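Local coordinates for clostripain-related protein (Bacteroides thetaiotaomicron, PDB 5L20) that is probably a cysteine peptidase of the clostripain (C11) family, represented here by an N-terminal fragment of the full-length protein, at residues K57-E62 and L75-D80. Residues are numbered along the deposited sequence; the frame is centred on the assembly and turned at random.
Sequences KATLFE and LKNYTD
Tyr78 lays the edge of its ring along the backbone and side chains of 57-62: CE1 comes to 3.8 Å from Leu60 CB, and CD1 to 4.1 Å from Ala58 CB. The two segments are arms of an antiparallel beta hairpin, strands 57-66 and 69-79, the latter outermost in the sheet of this chain; the N-to-C directions of pieces 57-62 and 75-79 differ by 165°. With CG anti to its carbonyl carbon (chi1 -58°), the tyrosine joins Ala58, Leu60 and Lys76 on the sheet face that meets helix 86-99. One face of its ring is overlaid near the rim by Lys76 CE, 3.6 Å above the plane. The lysine chain bends at chi3 and takes NZ to a salt bridge with Asp95 OD2, the same oxygen that hydrogen-bonds Tyr78 OH, so one helix carboxylate holds both ends.

The ladder is regular at Ala58-Tyr78, a hydrogen-bonded pair closed by two backbone bonds, of which Tyr78 N to Ala58 O measures 2.8 Å. At Leu60 the register slips: Leu75 and Lys76 both face it, a classic beta bulge, and Leu60 O accepts from Leu75 N at 2.8 Å and Lys76 N at 3.3 Å, both in the carbonyl plane. Leu75 points toward 57-62, its CD1 4.1 Å from Leu60 CD2, the two chains slanted.

On the reverse face Thr59 and Asn77 lie side by side in a non-hydrogen-bonded pair, with a weak contact between Thr59 OG1 and Asn77 OD1. The straightest backbone bond follows next to them: Leu60 N reaches Lys76 O at 2.9 Å, almost in line with the carbonyl bond, with 176° at the hydrogen.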
loop_
_atom_site.group_PDB
_atom_site.type_symbol
_atom_site.label_atom_id
_atom_site.label_comp_id
_atom_site.label_asym_id
_atom_site.label_seq_id
_atom_site.Cartn_x
_atom_site.Cartn_y
_atom_site.Cartn_z
ATOM N N LYS A 57 12.849 5.437 -2.728
ATOM C CA LYS A 57 11.968 5.427 -3.891
ATOM C C LYS A 57 10.721 4.624 -3.571
ATOM O O LYS A 57 10.816 3.508 -3.065
ATOM C CB LYS A 57 12.659 4.824 -5.119
ATOM C CG LYS A 57 13.776 5.693 -5.685
ATOM C CD LYS A 57 14.394 5.022 -6.895
ATOM C CE LYS A 57 13.320 4.673 -7.910
ATOM N NZ LYS A 57 13.851 3.848 -9.030
ATOM N N ALA A 58 9.558 5.180 -3.885
ATOM C CA ALA A 58 8.311 4.463 -3.652
ATOM C C ALA A 58 7.336 4.707 -4.770
ATOM O O ALA A 58 7.451 5.690 -5.528
ATOM C CB ALA A 58 7.674 4.881 -2.319
ATOM N N THR A 59 6.363 3.816 -4.863
ATOM C CA THR A 59 5.290 3.952 -5.824
ATOM C C THR A 59 3.942 3.793 -5.125
ATOM O O THR A 59 3.830 3.021 -4.160
ATOM C CB THR A 59 5.449 2.920 -6.973
ATOM O OG1 THR A 59 4.398 3.052 -7.925
ATOM C CG2 THR A 59 5.453 1.513 -6.444
ATOM N N LEU A 60 2.939 4.536 -5.593
ATOM C CA LEU A 60 1.557 4.356 -5.180
ATOM C C LEU A 60 0.783 3.783 -6.361
ATOM O O LEU A 60 0.808 4.358 -7.462
ATOM C CB LEU A 60 0.936 5.678 -4.737
ATOM C CG LEU A 60 -0.443 5.567 -4.090
ATOM C CD1 LEU A 60 -0.272 5.104 -2.645
ATOM C CD2 LEU A 60 -1.159 6.898 -4.104
ATOM N N PHE A 61 0.101 2.658 -6.188
ATOM C CA PHE A 61 -0.657 2.095 -7.306
ATOM C C PHE A 61 -1.938 1.415 -6.848
ATOM O O PHE A 61 -2.112 1.113 -5.647
ATOM C CB PHE A 61 0.207 1.102 -8.129
ATOM C CG PHE A 61 0.681 -0.113 -7.361
ATOM C CD1 PHE A 61 1.853 -0.062 -6.620
ATOM C CD2 PHE A 61 -0.007 -1.307 -7.442
ATOM C CE1 PHE A 61 2.320 -1.188 -5.944
ATOM C CE2 PHE A 61 0.447 -2.447 -6.747
ATOM C CZ PHE A 61 1.595 -2.381 -6.022
ATOM N N GLU A 62 -2.836 1.189 -7.793
ATOM C CA GLU A 62 -4.100 0.539 -7.508
ATOM C C GLU A 62 -4.101 -0.871 -8.084
ATOM O O GLU A 62 -3.555 -1.101 -9.167
ATOM C CB GLU A 62 -5.269 1.351 -8.074
ATOM C CG GLU A 62 -6.623 0.687 -7.884
ATOM C CD GLU A 62 -7.778 1.569 -8.305
ATOM O OE1 GLU A 62 -7.518 2.701 -8.765
ATOM O OE2 GLU A 62 -8.955 1.154 -8.154
ATOM N N LEU A 75 -0.313 5.216 -9.843
ATOM C CA LEU A 75 -0.974 6.482 -9.539
ATOM C C LEU A 75 0.053 7.595 -9.430
ATOM O O LEU A 75 -0.187 8.708 -9.904
ATOM C CB LEU A 75 -1.761 6.354 -8.245
ATOM C CG LEU A 75 -2.843 5.267 -8.343
ATOM C CD1 LEU A 75 -3.524 5.149 -6.982
ATOM C CD2 LEU A 75 -3.882 5.596 -9.380
ATOM N N LYS A 76 1.171 7.319 -8.766
ATOM C CA LYS A 76 2.275 8.271 -8.701
ATOM C C LYS A 76 3.526 7.614 -8.148
ATOM O O LYS A 76 3.474 6.514 -7.586
ATOM C CB LYS A 76 1.919 9.497 -7.856
ATOM C CG LYS A 76 1.659 9.181 -6.402
ATOM C CD LYS A 76 1.309 10.453 -5.598
ATOM C CE LYS A 76 2.503 11.344 -5.362
ATOM N NZ LYS A 76 2.149 12.523 -4.526
ATOM N N ASN A 77 4.657 8.287 -8.328
ATOM C CA ASN A 77 5.903 7.858 -7.738
ATOM C C ASN A 77 6.437 8.882 -6.767
ATOM O O ASN A 77 6.030 10.059 -6.810
ATOM C CB ASN A 77 6.920 7.565 -8.835
ATOM C CG ASN A 77 6.493 6.403 -9.693
ATOM O OD1 ASN A 77 6.645 5.247 -9.292
ATOM N ND2 ASN A 77 5.913 6.687 -10.855
ATOM N N TYR A 78 7.321 8.443 -5.878
ATOM C CA TYR A 78 7.867 9.307 -4.858
ATOM C C TYR A 78 9.376 9.246 -4.844
ATOM O O TYR A 78 9.962 8.167 -4.986
ATOM C CB TYR A 78 7.390 8.922 -3.449
ATOM C CG TYR A 78 5.905 8.915 -3.205
ATOM C CD1 TYR A 78 5.126 7.845 -3.620
ATOM C CD2 TYR A 78 5.299 9.943 -2.522
ATOM C CE1 TYR A 78 3.762 7.816 -3.381
ATOM C CE2 TYR A 78 3.934 9.925 -2.261
ATOM C CZ TYR A 78 3.176 8.857 -2.712
ATOM O OH TYR A 78 1.824 8.822 -2.471
ATOM N N THR A 79 9.992 10.403 -4.640
ATOM C CA THR A 79 11.427 10.475 -4.406
ATOM C C THR A 79 11.661 11.017 -3.001
ATOM O O THR A 79 11.050 12.014 -2.621
ATOM C CB THR A 79 12.112 11.358 -5.468
ATOM O OG1 THR A 79 12.029 10.702 -6.739
ATOM C CG2 THR A 79 13.569 11.586 -5.118
ATOM N N ASP A 80 12.502 10.333 -2.230
ATOM C CA ASP A 80 12.751 10.685 -0.828
ATOM C C ASP A 80 11.481 10.910 0.004
ATOM O O ASP A 80 11.412 11.886 0.750
ATOM C CB ASP A 80 13.616 11.955 -0.736
ATOM C CG ASP A 80 14.955 11.814 -1.457
ATOM O OD1 ASP A 80 15.590 10.753 -1.320
ATOM O OD2 ASP A 80 15.365 12.766 -2.161
#